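Local coordinates for Lactamase_B domain-containing protein (Pontibacter korlensis, PDB 6XFR) that is a B1 metallo-beta-lactamase that hydrolyses beta-lactams to substituted beta-amino acids with zinc at its active site, probably contributing to antibiotic resistance, at the interface of chains A and B. Sequence-based numbering; all coordinates share one arbitrary frame. Chains: chain A/B, Lactamase_B domain-containing protein.

The interface of chains A and B. Residues chain A 11-15, 18; chain B 165-166, 205.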
loop_
_atom_site.group_PDB
_atom_site.type_symbol
_atom_site.label_atom_id
_atom_site.label_comp_id
_atom_site.label_asym_id
_atom_site.label_seq_id
_atom_site.Cartn_x
_atom_site.Cartn_y
_atom_site.Cartn_z
ATOM N N THR A 11 -7.263 3.496 -6.257
ATOM C CA THR A 11 -6.068 2.747 -6.600
ATOM C C THR A 11 -6.314 1.263 -6.391
ATOM O O THR A 11 -7.105 0.856 -5.537
ATOM C CB THR A 11 -4.875 3.236 -5.789
ATOM O OG1 THR A 11 -5.232 3.309 -4.413
ATOM C CG2 THR A 11 -4.509 4.644 -6.227
ATOM N N LYS A 12 -5.679 0.464 -7.227
ATOM C CA LYS A 12 -5.858 -0.978 -7.203
ATOM C C LYS A 12 -4.811 -1.629 -6.302
ATOM O O LYS A 12 -3.656 -1.233 -6.309
ATOM C CB LYS A 12 -5.754 -1.502 -8.628
ATOM C CG LYS A 12 -6.835 -2.442 -9.043
ATOM C CD LYS A 12 -6.669 -2.759 -10.499
ATOM C CE LYS A 12 -7.009 -4.220 -10.705
ATOM N NZ LYS A 12 -7.445 -4.475 -12.090
ATOM N N ILE A 13 -5.208 -2.598 -5.483
ATOM C CA ILE A 13 -4.145 -3.230 -4.697
ATOM C C ILE A 13 -4.035 -4.706 -5.003
ATOM O O ILE A 13 -3.000 -5.315 -4.736
ATOM C CB ILE A 13 -4.298 -3.037 -3.186
ATOM C CG1 ILE A 13 -5.683 -3.516 -2.715
ATOM C CG2 ILE A 13 -4.026 -1.634 -2.846
ATOM C CD1 ILE A 13 -5.804 -3.401 -1.223
ATOM N N SER A 14 -5.116 -5.301 -5.485
ATOM C CA SER A 14 -5.111 -6.684 -5.916
ATOM C C SER A 14 -5.911 -6.715 -7.203
ATOM O O SER A 14 -6.514 -5.720 -7.593
ATOM C CB SER A 14 -5.649 -7.604 -4.827
ATOM O OG SER A 14 -5.623 -8.964 -5.188
ATOM N N SER A 15 -5.869 -7.837 -7.906
ATOM C CA SER A 15 -6.432 -7.847 -9.251
ATOM C C SER A 15 -7.928 -7.543 -9.256
ATOM O O SER A 15 -8.461 -7.109 -10.288
ATOM C CB SER A 15 -6.107 -9.172 -9.948
ATOM O OG SER A 15 -6.913 -10.215 -9.453
ATOM N N TRP A 18 -9.945 -2.606 -5.191
ATOM C CA TRP A 18 -9.546 -1.208 -5.219
ATOM C C TRP A 18 -9.757 -0.595 -3.839
ATOM O O TRP A 18 -10.534 -1.096 -3.019
ATOM C CB TRP A 18 -10.364 -0.400 -6.224
ATOM C CG TRP A 18 -10.094 -0.700 -7.656
ATOM C CD1 TRP A 18 -9.405 0.084 -8.561
ATOM C CD2 TRP A 18 -10.536 -1.852 -8.384
ATOM N NE1 TRP A 18 -9.397 -0.522 -9.805
ATOM C CE2 TRP A 18 -10.078 -1.709 -9.718
ATOM C CE3 TRP A 18 -11.262 -2.994 -8.037
ATOM C CZ2 TRP A 18 -10.335 -2.663 -10.702
ATOM C CZ3 TRP A 18 -11.495 -3.953 -9.019
ATOM C CH2 TRP A 18 -11.025 -3.781 -10.339
ATOM N N LEU B 165 -0.768 -2.044 -10.754
ATOM C CA LEU B 165 -1.982 -2.651 -11.310
ATOM C C LEU B 165 -2.805 -1.692 -12.171
ATOM O O LEU B 165 -3.682 -2.151 -12.926
ATOM C CB LEU B 165 -2.830 -3.221 -10.175
ATOM C CG LEU B 165 -2.239 -4.453 -9.495
ATOM C CD1 LEU B 165 -3.067 -4.802 -8.298
ATOM C CD2 LEU B 165 -2.198 -5.585 -10.463
ATOM N N GLN B 166 -2.532 -0.389 -12.099
ATOM C CA GLN B 166 -3.196 0.592 -12.944
ATOM C C GLN B 166 -2.354 1.051 -14.133
ATOM O O GLN B 166 -2.792 1.936 -14.873
ATOM C CB GLN B 166 -3.637 1.791 -12.099
ATOM C CG GLN B 166 -4.904 1.486 -11.329
ATOM C CD GLN B 166 -5.360 2.639 -10.479
ATOM O OE1 GLN B 166 -4.534 3.303 -9.833
ATOM N NE2 GLN B 166 -6.693 2.896 -10.468
ATOM N N TRP B 205 1.819 0.106 -4.599
ATOM C CA TRP B 205 2.191 -1.285 -4.391
ATOM C C TRP B 205 0.945 -2.155 -4.148
ATOM O O TRP B 205 -0.166 -1.665 -3.972
ATOM C CB TRP B 205 3.186 -1.391 -3.237
ATOM C CG TRP B 205 2.919 -0.393 -2.102
ATOM C CD1 TRP B 205 2.311 -0.656 -0.899
ATOM C CD2 TRP B 205 3.251 1.018 -2.079
ATOM N NE1 TRP B 205 2.243 0.487 -0.138
ATOM C CE2 TRP B 205 2.812 1.527 -0.829
ATOM C CE3 TRP B 205 3.872 1.902 -2.998
ATOM C CZ2 TRP B 205 2.976 2.878 -0.465
ATOM C CZ3 TRP B 205 4.045 3.246 -2.626
ATOM C CH2 TRP B 205 3.590 3.719 -1.368
HETATM O O HOH W 1 -4.631 -5.227 -13.030
#
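A:Lys12 at the end of strand 9-12 lies across B:Leu165, the two side chains meeting at about a right angle. Followed outward, A:Lys12 starts with CB against B:Leu165 CB at 3.7 Å, with CG of B:Gln166 a little farther off. CG turns back to its own chain and rests over one face of the A:Trp18 indole, near the rim, so the aliphatic stem runs between that ring and chain B. CD returns to B:Leu165, 3.9 Å from its CB. The chain bends about the CG-CD bond (chi3 142°), and the side-chain amine NZ ends 3.1 Å from a water that in turn sits 3.2 Å from the carbonyl O of B:Leu165. No direct polar bond links the chains here, and this water gives a polar link between them.

B:Leu165 sends its branch CD1 to the backbone of A:Ile13 and A:Ser14, where it lies 3.7 Å from A:Ser14 CA. B:Gln166 continues the contact: extended beyond CG (chi2 180°), it carries its amide over the strand at A:Thr11, with CD 3.9 Å from A:Thr11 CA. That approach is packing, without a hydrogen bond.

Summed over both sides, 192 Å² of protein surface is hidden in this patch, which recurs with the chains exchanged about the two-fold axis. Since the enzyme is a monomer, the pairing may reflect crystal packing; here the patch brings the end of strand 9-12 and the residues just after it in one copy against loop residues 165-166 of the other.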